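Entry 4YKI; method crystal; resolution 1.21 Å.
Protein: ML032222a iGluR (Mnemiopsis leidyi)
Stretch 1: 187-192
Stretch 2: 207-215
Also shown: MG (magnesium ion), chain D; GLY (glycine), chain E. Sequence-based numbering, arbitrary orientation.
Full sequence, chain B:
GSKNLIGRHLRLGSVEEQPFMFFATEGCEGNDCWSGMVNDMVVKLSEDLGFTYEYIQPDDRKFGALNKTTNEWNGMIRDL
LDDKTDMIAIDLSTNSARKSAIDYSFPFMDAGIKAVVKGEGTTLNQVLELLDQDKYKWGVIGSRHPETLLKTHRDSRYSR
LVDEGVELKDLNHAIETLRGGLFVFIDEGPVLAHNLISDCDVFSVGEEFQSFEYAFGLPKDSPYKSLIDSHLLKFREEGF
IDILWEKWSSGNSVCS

Stretch 1, residues 187-192: DEGPVL
Stretch 2 207-215: EEFQSFEYA

Stretch 1 runs from the end of a strand straight into a helix. Asp187 (phi/psi -151/-140) and Glu188 (-117/136) are extended; Gly189 (-48/-56) then turns the chain into a helix that continues through Pro190 (-68/-34), Val191 (-66/-45) and Leu192 (-69/-40). Glu188 holds the N-cap position, and its carbonyl O accepts a hydrogen bond from Leu192 N at 3.0 Å, closing the first helical turn. Proline suits the first turn because its ring fixes phi near the helical value, and the nitrogen it leaves without a hydrogen has no carbonyl to serve there.

Stretch 2 is extended, its strand running on past Ala215, with a positive phi at Gln210 (72/146). The two backbones stay well apart: the CA atoms of Gly189 and Glu208 lie 7.3 Å from each other, and those of Pro190 and Tyr214 10.0 Å. Side chains must therefore bridge the gap, and together the stretches bury 251 Å².

The central link joins Glu188 and Tyr214. Glu188 (chi1 -57°, m; chi2 179°, t; chi3 -19°) has its CA-to-CB bond sideways to stretch 2, but its extended chain carries the carboxylate across. The CA-to-CB bond of Tyr214 (chi1 -67°, m; chi2 -36°) points toward stretch 1, and Tyr214 OH donates a hydrogen bond to Glu188 OE1 at 2.7 Å, with that oxygen at the ring edge, near its plane. The same Glu188 OE1 accepts a hydrogen bond from N of the bound glycine, also at 2.7 Å. A carboxylate suits this place: one oxygen receives both donors, its negative charge complementing an amino group, while Glu188 OE2 is satisfied elsewhere in the structure.

Tyrosine also offers a surface for packing: Pro190 CG lies 3.8 Å from Tyr214 CE2. Val191 CG2 (Val191 chi1 173°, t) approaches Tyr214 OH to 3.5 Å. The CA-to-CB bond of Phe212 (chi1 60°, p; chi2 -88°) likewise points toward stretch 1; Phe212 CZ meets Glu188 CG obliquely at 4.1 Å, packing an aromatic ring against the aliphatic part of the glutamate.

At Gly189 the lack of a side chain matters. Gly189 CA is 3.8 Å from Glu208 OE2 (Glu208 chi1 -64°, m; chi2 -170°, t; chi3 9°), and an ideal CB would clash with that oxygen at 2.9 Å.

Glu213 (chi1 -67°, m; chi2 -77°, m; chi3 -5°) lies outside this contact: its OE2 binds the magnesium ion MG at 2.1 Å, while its OE1 accepts a hydrogen bond from the oxygen of metal-bound water 1 at 2.6 Å.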

# COMPACT_ATOMS: atom_id res chain seq x y z
N ASP B 187 15.80 3.77 -10.90
CA ASP B 187 14.68 4.64 -10.52
C ASP B 187 13.50 3.78 -10.04
O ASP B 187 13.71 2.82 -9.31
CB ASP B 187 14.30 5.62 -11.65
CG ASP B 187 13.53 6.82 -11.12
OD1 ASP B 187 14.18 7.71 -10.51
OD2 ASP B 187 12.29 6.83 -11.26
N GLU B 188 12.27 4.15 -10.42
CA GLU B 188 11.06 3.58 -9.84
C GLU B 188 10.26 2.84 -10.90
O GLU B 188 10.04 3.34 -11.99
CB GLU B 188 10.21 4.69 -9.18
CG GLU B 188 10.97 5.47 -8.13
CD GLU B 188 10.17 6.58 -7.48
OE1 GLU B 188 9.14 7.02 -8.06
OE2 GLU B 188 10.61 7.05 -6.40
N GLY B 189 9.78 1.65 -10.54
CA GLY B 189 9.10 0.77 -11.46
C GLY B 189 8.02 1.42 -12.32
O GLY B 189 8.06 1.32 -13.54
N PRO B 190 7.02 2.05 -11.72
CA PRO B 190 5.90 2.54 -12.54
C PRO B 190 6.30 3.67 -13.48
O PRO B 190 5.80 3.78 -14.61
CB PRO B 190 4.89 3.01 -11.48
CG PRO B 190 5.23 2.19 -10.25
CD PRO B 190 6.72 2.09 -10.28
N VAL B 191 7.23 4.52 -13.04
CA VAL B 191 7.71 5.63 -13.84
C VAL B 191 8.47 5.11 -15.05
O VAL B 191 8.29 5.58 -16.18
CB VAL B 191 8.60 6.56 -12.98
CG1 VAL B 191 9.27 7.64 -13.81
CG2 VAL B 191 7.76 7.20 -11.87
N LEU B 192 9.33 4.13 -14.83
CA LEU B 192 10.09 3.56 -15.93
C LEU B 192 9.19 2.78 -16.86
O LEU B 192 9.35 2.86 -18.09
CB LEU B 192 11.23 2.69 -15.40
CG LEU B 192 12.28 3.45 -14.60
CD1 LEU B 192 13.42 2.54 -14.17
CD2 LEU B 192 12.82 4.62 -15.38
N GLU B 207 15.72 -8.02 -11.00
CA GLU B 207 14.35 -7.80 -10.58
C GLU B 207 14.26 -6.50 -9.80
O GLU B 207 15.25 -5.95 -9.35
CB GLU B 207 13.88 -8.95 -9.69
CG GLU B 207 13.94 -10.34 -10.33
CD GLU B 207 12.98 -10.48 -11.49
OE1 GLU B 207 11.81 -10.07 -11.34
OE2 GLU B 207 13.40 -10.98 -12.56
N GLU B 208 13.04 -6.05 -9.60
CA GLU B 208 12.81 -4.89 -8.74
C GLU B 208 13.21 -5.24 -7.31
O GLU B 208 13.18 -6.43 -6.93
CB GLU B 208 11.37 -4.45 -8.82
CG GLU B 208 11.03 -3.97 -10.21
CD GLU B 208 9.69 -3.29 -10.32
OE1 GLU B 208 9.04 -3.04 -9.28
OE2 GLU B 208 9.29 -3.01 -11.48
N PHE B 209 13.63 -4.25 -6.55
CA PHE B 209 13.99 -4.41 -5.15
C PHE B 209 13.52 -3.20 -4.34
O PHE B 209 13.30 -2.14 -4.92
CB PHE B 209 15.50 -4.65 -4.97
CG PHE B 209 16.38 -3.57 -5.54
CD1 PHE B 209 16.62 -3.48 -6.90
CD2 PHE B 209 17.02 -2.67 -4.69
CE1 PHE B 209 17.44 -2.50 -7.41
CE2 PHE B 209 17.85 -1.69 -5.22
CZ PHE B 209 18.06 -1.62 -6.56
N GLN B 210 13.38 -3.39 -3.04
CA GLN B 210 12.76 -2.44 -2.12
C GLN B 210 11.24 -2.40 -2.35
O GLN B 210 10.75 -2.58 -3.46
CB GLN B 210 13.31 -1.01 -2.23
CG GLN B 210 14.76 -0.80 -1.84
CD GLN B 210 15.01 -0.89 -0.33
OE1 GLN B 210 14.15 -0.56 0.51
NE2 GLN B 210 16.19 -1.36 0.02
N SER B 211 10.53 -2.19 -1.26
CA SER B 211 9.08 -2.09 -1.28
C SER B 211 8.66 -0.79 -0.67
O SER B 211 9.02 -0.51 0.48
CB SER B 211 8.54 -3.23 -0.43
OG SER B 211 7.15 -3.12 -0.24
N PHE B 212 7.86 -0.01 -1.40
CA PHE B 212 7.36 1.26 -0.90
C PHE B 212 6.04 1.60 -1.61
O PHE B 212 5.53 0.81 -2.39
CB PHE B 212 8.43 2.37 -1.03
CG PHE B 212 8.88 2.62 -2.44
CD1 PHE B 212 9.91 1.90 -2.98
CD2 PHE B 212 8.27 3.59 -3.22
CE1 PHE B 212 10.33 2.11 -4.26
CE2 PHE B 212 8.68 3.80 -4.52
CZ PHE B 212 9.71 3.05 -5.04
N GLU B 213 5.49 2.76 -1.28
CA GLU B 213 4.21 3.22 -1.80
C GLU B 213 4.39 4.58 -2.44
O GLU B 213 5.29 5.35 -2.08
CB GLU B 213 3.24 3.46 -0.65
CG GLU B 213 2.81 2.25 0.08
CD GLU B 213 1.77 1.44 -0.65
OE1 GLU B 213 1.27 1.87 -1.73
OE2 GLU B 213 1.39 0.37 -0.12
N TYR B 214 3.47 4.90 -3.35
CA TYR B 214 3.15 6.27 -3.68
C TYR B 214 1.97 6.74 -2.83
O TYR B 214 0.98 6.03 -2.66
CB TYR B 214 2.80 6.42 -5.16
CG TYR B 214 3.93 6.18 -6.12
CD1 TYR B 214 5.23 6.57 -5.81
CD2 TYR B 214 3.70 5.59 -7.34
CE1 TYR B 214 6.28 6.36 -6.73
CE2 TYR B 214 4.71 5.41 -8.25
CZ TYR B 214 6.00 5.78 -7.95
OH TYR B 214 6.97 5.55 -8.89
N ALA B 215 2.09 7.94 -2.29
CA ALA B 215 1.07 8.56 -1.49
C ALA B 215 1.17 10.06 -1.71
O ALA B 215 2.02 10.53 -2.48
CB ALA B 215 1.26 8.20 -0.03
MG MG D . 0.23 -1.15 -0.90
N GLY E . 8.62 9.52 -7.11
CA GLY E . 9.90 10.20 -6.81
C GLY E . 10.03 10.65 -5.37
O GLY E . 11.12 11.14 -5.02
OXT GLY E . 9.05 10.55 -4.60
O HOH W 1 -0.65 0.19 -2.27
O HOH W 2 1.06 -2.34 0.64